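PDB 4YXT: polyketide biosynthesis 3-hydroxy-3-methylglutaryl-ACP synthase PksG from Bacillus subtilis, which catalyses the aldol condensation of acetyl-ACP with a carrier-bound beta-ketothioester intermediate during synthesis of the antibiotic polyketide bacillaene. Local coordinates for residues Q226-L229 against E230-K233; E277-F280 against L281-K285. The protein carries 1 engineered substitution. All coordinates share one frame; numbering follows the deposited sequence.

Contact 1. Residues Q226-L229 against E230-K233; sequences QTFL and EYQK
F228 and Q232, one helical turn apart, make the tightest side-chain contact. CG of Q232 lies over one face of the phenyl ring near its CE2 side, and the amide carries on outward past that rim, its CD 3.2 Å from CE2 of F228. Ring and amide planes are 32° apart, and the carboxamide is not stacked on the ring. The amide's rotation is fixed from outside the turn: NE2 of Q232 hydrogen-bonds the backbone oxygen of A238.

F228 and Y231 form the aromatic pair. Both have CG anti to the backbone N (chi1 -172° for F228), which swings the two rings to the same flank. Their planes are only 18° from parallel, but the offset is so large that little of one ring faces the other; the ring centroids are 6.0 Å apart, and CE1 of F228 is 4.1 Å from CD1 of Y231. F334 meets both rings edge-to-face. This is the buried flank of helix 213-234, applied to strands 184-195 and 331-339 of the central sheet of the thiolase-like fold; OH of Y231 is hydrogen-bonded to OG of S336.

On the exposed flank, L229 and K233 run side by side, CD2 of L229 3.8 Å from CE of K233.

Four successive i to i+4 backbone bonds hold these two turns of helix, from E230 N to Q226 O (2.8 Å) through to K233 N to L229 O (2.9 Å). E230 packs on N104 of the second subunit.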
loop_
_atom_site.group_PDB
_atom_site.type_symbol
_atom_site.label_atom_id
_atom_site.label_comp_id
_atom_site.label_asym_id
_atom_site.label_seq_id
_atom_site.Cartn_x
_atom_site.Cartn_y
_atom_site.Cartn_z
ATOM N N GLN A 226 -6.916 -16.646 -16.610
ATOM C CA GLN A 226 -6.559 -17.388 -15.391
ATOM C C GLN A 226 -7.387 -16.960 -14.217
ATOM O O GLN A 226 -7.815 -17.786 -13.409
ATOM C CB GLN A 226 -5.080 -17.263 -15.052
ATOM C CG GLN A 226 -4.194 -17.952 -16.077
ATOM C CD GLN A 226 -4.397 -19.462 -16.145
ATOM O OE1 GLN A 226 -4.257 -20.076 -17.207
ATOM N NE2 GLN A 226 -4.726 -20.060 -15.014
ATOM N N THR A 227 -7.656 -15.674 -14.119
ATOM C CA THR A 227 -8.461 -15.219 -12.980
ATOM C C THR A 227 -9.825 -15.894 -12.978
ATOM O O THR A 227 -10.338 -16.329 -11.934
ATOM C CB THR A 227 -8.583 -13.669 -12.931
ATOM O OG1 THR A 227 -9.081 -13.152 -14.162
ATOM C CG2 THR A 227 -7.263 -13.034 -12.614
ATOM N N PHE A 228 -10.430 -16.030 -14.156
ATOM C CA PHE A 228 -11.749 -16.662 -14.219
ATOM C C PHE A 228 -11.689 -18.139 -13.881
ATOM O O PHE A 228 -12.561 -18.660 -13.197
ATOM C CB PHE A 228 -12.480 -16.455 -15.569
ATOM C CG PHE A 228 -13.902 -16.957 -15.528
ATOM C CD1 PHE A 228 -14.824 -16.325 -14.742
ATOM C CD2 PHE A 228 -14.275 -18.137 -16.174
ATOM C CE1 PHE A 228 -16.120 -16.822 -14.603
ATOM C CE2 PHE A 228 -15.582 -18.622 -16.053
ATOM C CZ PHE A 228 -16.504 -17.947 -15.283
ATOM N N LEU A 229 -10.695 -18.822 -14.432
ATOM C CA LEU A 229 -10.367 -20.205 -14.072
ATOM C C LEU A 229 -10.250 -20.349 -12.543
ATOM O O LEU A 229 -10.873 -21.272 -11.902
ATOM C CB LEU A 229 -9.020 -20.594 -14.699
ATOM C CG LEU A 229 -8.787 -21.930 -15.395
ATOM C CD1 LEU A 229 -8.798 -21.658 -16.900
ATOM C CD2 LEU A 229 -7.477 -22.627 -14.979
ATOM N N GLU A 230 -9.501 -19.432 -11.914
ATOM C CA GLU A 230 -9.367 -19.532 -10.439
ATOM C C GLU A 230 -10.735 -19.345 -9.718
ATOM O O GLU A 230 -11.121 -20.126 -8.824
ATOM C CB GLU A 230 -8.307 -18.577 -9.911
ATOM C CG GLU A 230 -6.916 -18.777 -10.521
ATOM C CD GLU A 230 -6.088 -19.901 -9.842
ATOM O OE1 GLU A 230 -6.658 -20.700 -9.026
ATOM O OE2 GLU A 230 -4.858 -19.979 -10.135
ATOM N N TYR A 231 -11.484 -18.332 -10.139
ATOM C CA TYR A 231 -12.833 -18.085 -9.606
ATOM C C TYR A 231 -13.735 -19.300 -9.716
ATOM O O TYR A 231 -14.423 -19.652 -8.777
ATOM C CB TYR A 231 -13.438 -16.942 -10.381
ATOM C CG TYR A 231 -14.823 -16.513 -9.979
ATOM C CD1 TYR A 231 -15.927 -17.132 -10.537
ATOM C CD2 TYR A 231 -15.036 -15.421 -9.127
ATOM C CE1 TYR A 231 -17.207 -16.735 -10.233
ATOM C CE2 TYR A 231 -16.318 -15.018 -8.816
ATOM C CZ TYR A 231 -17.400 -15.684 -9.376
ATOM O OH TYR A 231 -18.696 -15.324 -9.158
ATOM N N GLN A 232 -13.744 -19.902 -10.897
ATOM C CA GLN A 232 -14.482 -21.143 -11.173
ATOM C C GLN A 232 -14.058 -22.285 -10.267
ATOM O O GLN A 232 -14.884 -23.047 -9.778
ATOM C CB GLN A 232 -14.223 -21.601 -12.623
ATOM C CG GLN A 232 -15.001 -20.851 -13.671
ATOM C CD GLN A 232 -14.963 -21.557 -15.013
ATOM O OE1 GLN A 232 -13.900 -21.866 -15.532
ATOM N NE2 GLN A 232 -16.121 -21.834 -15.560
ATOM N N LYS A 233 -12.765 -22.421 -10.045
ATOM C CA LYS A 233 -12.321 -23.479 -9.149
ATOM C C LYS A 233 -12.904 -23.273 -7.752
ATOM O O LYS A 233 -13.160 -24.226 -7.089
ATOM C CB LYS A 233 -10.808 -23.621 -9.129
ATOM C CG LYS A 233 -10.248 -23.902 -10.516
ATOM C CD LYS A 233 -8.786 -24.325 -10.487
ATOM C CE LYS A 233 -8.330 -24.711 -11.883
ATOM N NZ LYS A 233 -7.331 -25.818 -11.844
#

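Contact 2. Residues E277-F280 against L281-K285; sequences ETDF and LTRVK
The guanidinium of R283 meets the carboxylate of D279 in a salt bridge, OD1 approaching NE obliquely at 2.8 Å; OD2, at the guanidinium edge and in its plane, probably accepts from NH2, whose position is less certain. The two flat groups are turned 57° against each other, so this i to i+4 salt bridge is twisted, not coplanar. A bend at chi3 (-59°) folds the arginine back to the acid. OD2 of D279 also bonds NE2 of H261, and NH1 of R283 bonds the carbonyls of Y240 and F244, leaving both charged groups braced from outside the turn.

Around the F280 ring, V284 CG1, K285 CB and the backbone N of L281 all come in obliquely. V284 crosses the ring at about a right angle, its CG1 3.8 Å from CE1 of F280. K258 adds a cation-pi contact to the ring.

T278 O receives both N and OG1 of T282, each at 3.1 Å; the hydroxyl comes from above the carbonyl plane. Where the helix ends, F280 O is likewise shared: K285 N reaches it at 2.8 Å, nearly straight on, and V284 N at 3.0 Å from above the plane. V284 has left helical geometry, and this doubled acceptance bridges the exit.

F280 of helix 273-283 and V284 just beyond its end pack on H261 of helix 254-267; R283 touches L247 and V284 touches Y249 of strand 246-249.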
loop_
_atom_site.group_PDB
_atom_site.type_symbol
_atom_site.label_atom_id
_atom_site.label_comp_id
_atom_site.label_asym_id
_atom_site.label_seq_id
_atom_site.Cartn_x
_atom_site.Cartn_y
_atom_site.Cartn_z
ATOM N N GLU A 277 -21.028 -10.017 -30.421
ATOM C CA GLU A 277 -21.337 -8.576 -30.428
ATOM C C GLU A 277 -22.601 -8.335 -29.620
ATOM O O GLU A 277 -22.750 -7.336 -28.950
ATOM C CB GLU A 277 -21.528 -8.078 -31.854
ATOM C CG GLU A 277 -20.235 -8.061 -32.667
ATOM C CD GLU A 277 -19.260 -6.970 -32.237
ATOM O OE1 GLU A 277 -19.611 -6.165 -31.348
ATOM O OE2 GLU A 277 -18.133 -6.907 -32.791
ATOM N N THR A 278 -23.506 -9.286 -29.668
ATOM C CA THR A 278 -24.745 -9.177 -28.916
ATOM C C THR A 278 -24.421 -9.106 -27.401
ATOM O O THR A 278 -24.875 -8.214 -26.681
ATOM C CB THR A 278 -25.682 -10.351 -29.281
ATOM O OG1 THR A 278 -26.012 -10.254 -30.677
ATOM C CG2 THR A 278 -26.957 -10.323 -28.469
ATOM N N ASP A 279 -23.607 -10.053 -26.953
ATOM C CA ASP A 279 -23.161 -10.071 -25.612
ATOM C C ASP A 279 -22.332 -8.798 -25.247
ATOM O O ASP A 279 -22.475 -8.269 -24.160
ATOM C CB ASP A 279 -22.386 -11.378 -25.392
ATOM C CG ASP A 279 -22.116 -11.639 -23.960
ATOM O OD1 ASP A 279 -23.044 -11.950 -23.206
ATOM O OD2 ASP A 279 -20.960 -11.511 -23.590
ATOM N N PHE A 280 -21.484 -8.315 -26.144
ATOM C CA PHE A 280 -20.758 -7.082 -25.894
ATOM C C PHE A 280 -21.697 -5.893 -25.574
ATOM O O PHE A 280 -21.424 -5.095 -24.654
ATOM C CB PHE A 280 -19.865 -6.752 -27.065
ATOM C CG PHE A 280 -19.122 -5.433 -26.927
ATOM C CD1 PHE A 280 -17.955 -5.333 -26.179
ATOM C CD2 PHE A 280 -19.604 -4.286 -27.544
ATOM C CE1 PHE A 280 -17.270 -4.107 -26.076
ATOM C CE2 PHE A 280 -18.940 -3.065 -27.429
ATOM C CZ PHE A 280 -17.762 -2.977 -26.704
ATOM N N LEU A 281 -22.776 -5.785 -26.356
ATOM C CA LEU A 281 -23.692 -4.662 -26.310
ATOM C C LEU A 281 -24.507 -4.683 -25.067
ATOM O O LEU A 281 -24.668 -3.689 -24.452
ATOM C CB LEU A 281 -24.700 -4.748 -27.443
ATOM C CG LEU A 281 -24.262 -4.353 -28.817
ATOM C CD1 LEU A 281 -25.493 -4.465 -29.708
ATOM C CD2 LEU A 281 -23.673 -2.957 -28.787
ATOM N N THR A 282 -25.045 -5.854 -24.723
ATOM C CA THR A 282 -25.768 -6.039 -23.480
ATOM C C THR A 282 -24.904 -5.828 -22.206
ATOM O O THR A 282 -25.254 -5.036 -21.341
ATOM C CB THR A 282 -26.324 -7.448 -23.465
ATOM O OG1 THR A 282 -27.122 -7.609 -24.626
ATOM C CG2 THR A 282 -27.180 -7.680 -22.280
ATOM N N ARG A 283 -23.766 -6.517 -22.121
ATOM C CA ARG A 283 -23.110 -6.727 -20.851
ATOM C C ARG A 283 -21.907 -5.912 -20.589
ATOM O O ARG A 283 -21.434 -5.883 -19.466
ATOM C CB ARG A 283 -22.677 -8.175 -20.771
ATOM C CG ARG A 283 -23.842 -9.111 -20.687
ATOM C CD ARG A 283 -23.403 -10.367 -20.003
ATOM N NE ARG A 283 -22.322 -11.037 -20.695
ATOM C CZ ARG A 283 -21.692 -12.090 -20.203
ATOM N NH1 ARG A 283 -22.013 -12.589 -18.992
ATOM N NH2 ARG A 283 -20.762 -12.661 -20.930
ATOM N N VAL A 284 -21.352 -5.305 -21.631
ATOM C CA VAL A 284 -20.037 -4.717 -21.557
ATOM C C VAL A 284 -20.023 -3.244 -21.908
ATOM O O VAL A 284 -19.407 -2.407 -21.195
ATOM C CB VAL A 284 -19.082 -5.466 -22.491
ATOM C CG1 VAL A 284 -17.667 -4.956 -22.345
ATOM C CG2 VAL A 284 -19.146 -6.967 -22.219
ATOM N N LYS A 285 -20.716 -2.906 -22.983
ATOM C CA LYS A 285 -20.752 -1.535 -23.463
ATOM C C LYS A 285 -21.288 -0.553 -22.412
ATOM O O LYS A 285 -20.789 0.520 -22.335
ATOM C CB LYS A 285 -21.560 -1.424 -24.767
ATOM C CG LYS A 285 -21.920 0.001 -25.161
ATOM C CD LYS A 285 -22.442 0.081 -26.589
ATOM C CE LYS A 285 -22.367 1.511 -27.160
ATOM N NZ LYS A 285 -23.393 2.403 -26.531
#

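How the contacts relate
Each contact lies within one continuous stretch of about two helical turns, contact 2 running out of its helix, so neither closes a loop; they follow in series, without nesting or crossing. The chain passes through contact 1 near the end of helix 213-234, then runs by way of A238, Y240 and F244 into strand 246-249, helix 254-267 and contact 2, which ends helix 273-283. The centres of the two contacts are 22 Å apart, their nearest atoms about 8 Å. The connection after contact 1 links them: Y240 and F244 both pack on F228, while their carbonyls bond R283. Contact 1 ties its helix to strands 184-195 and 331-339, contact 2 to helix 254-267 and strand 246-249.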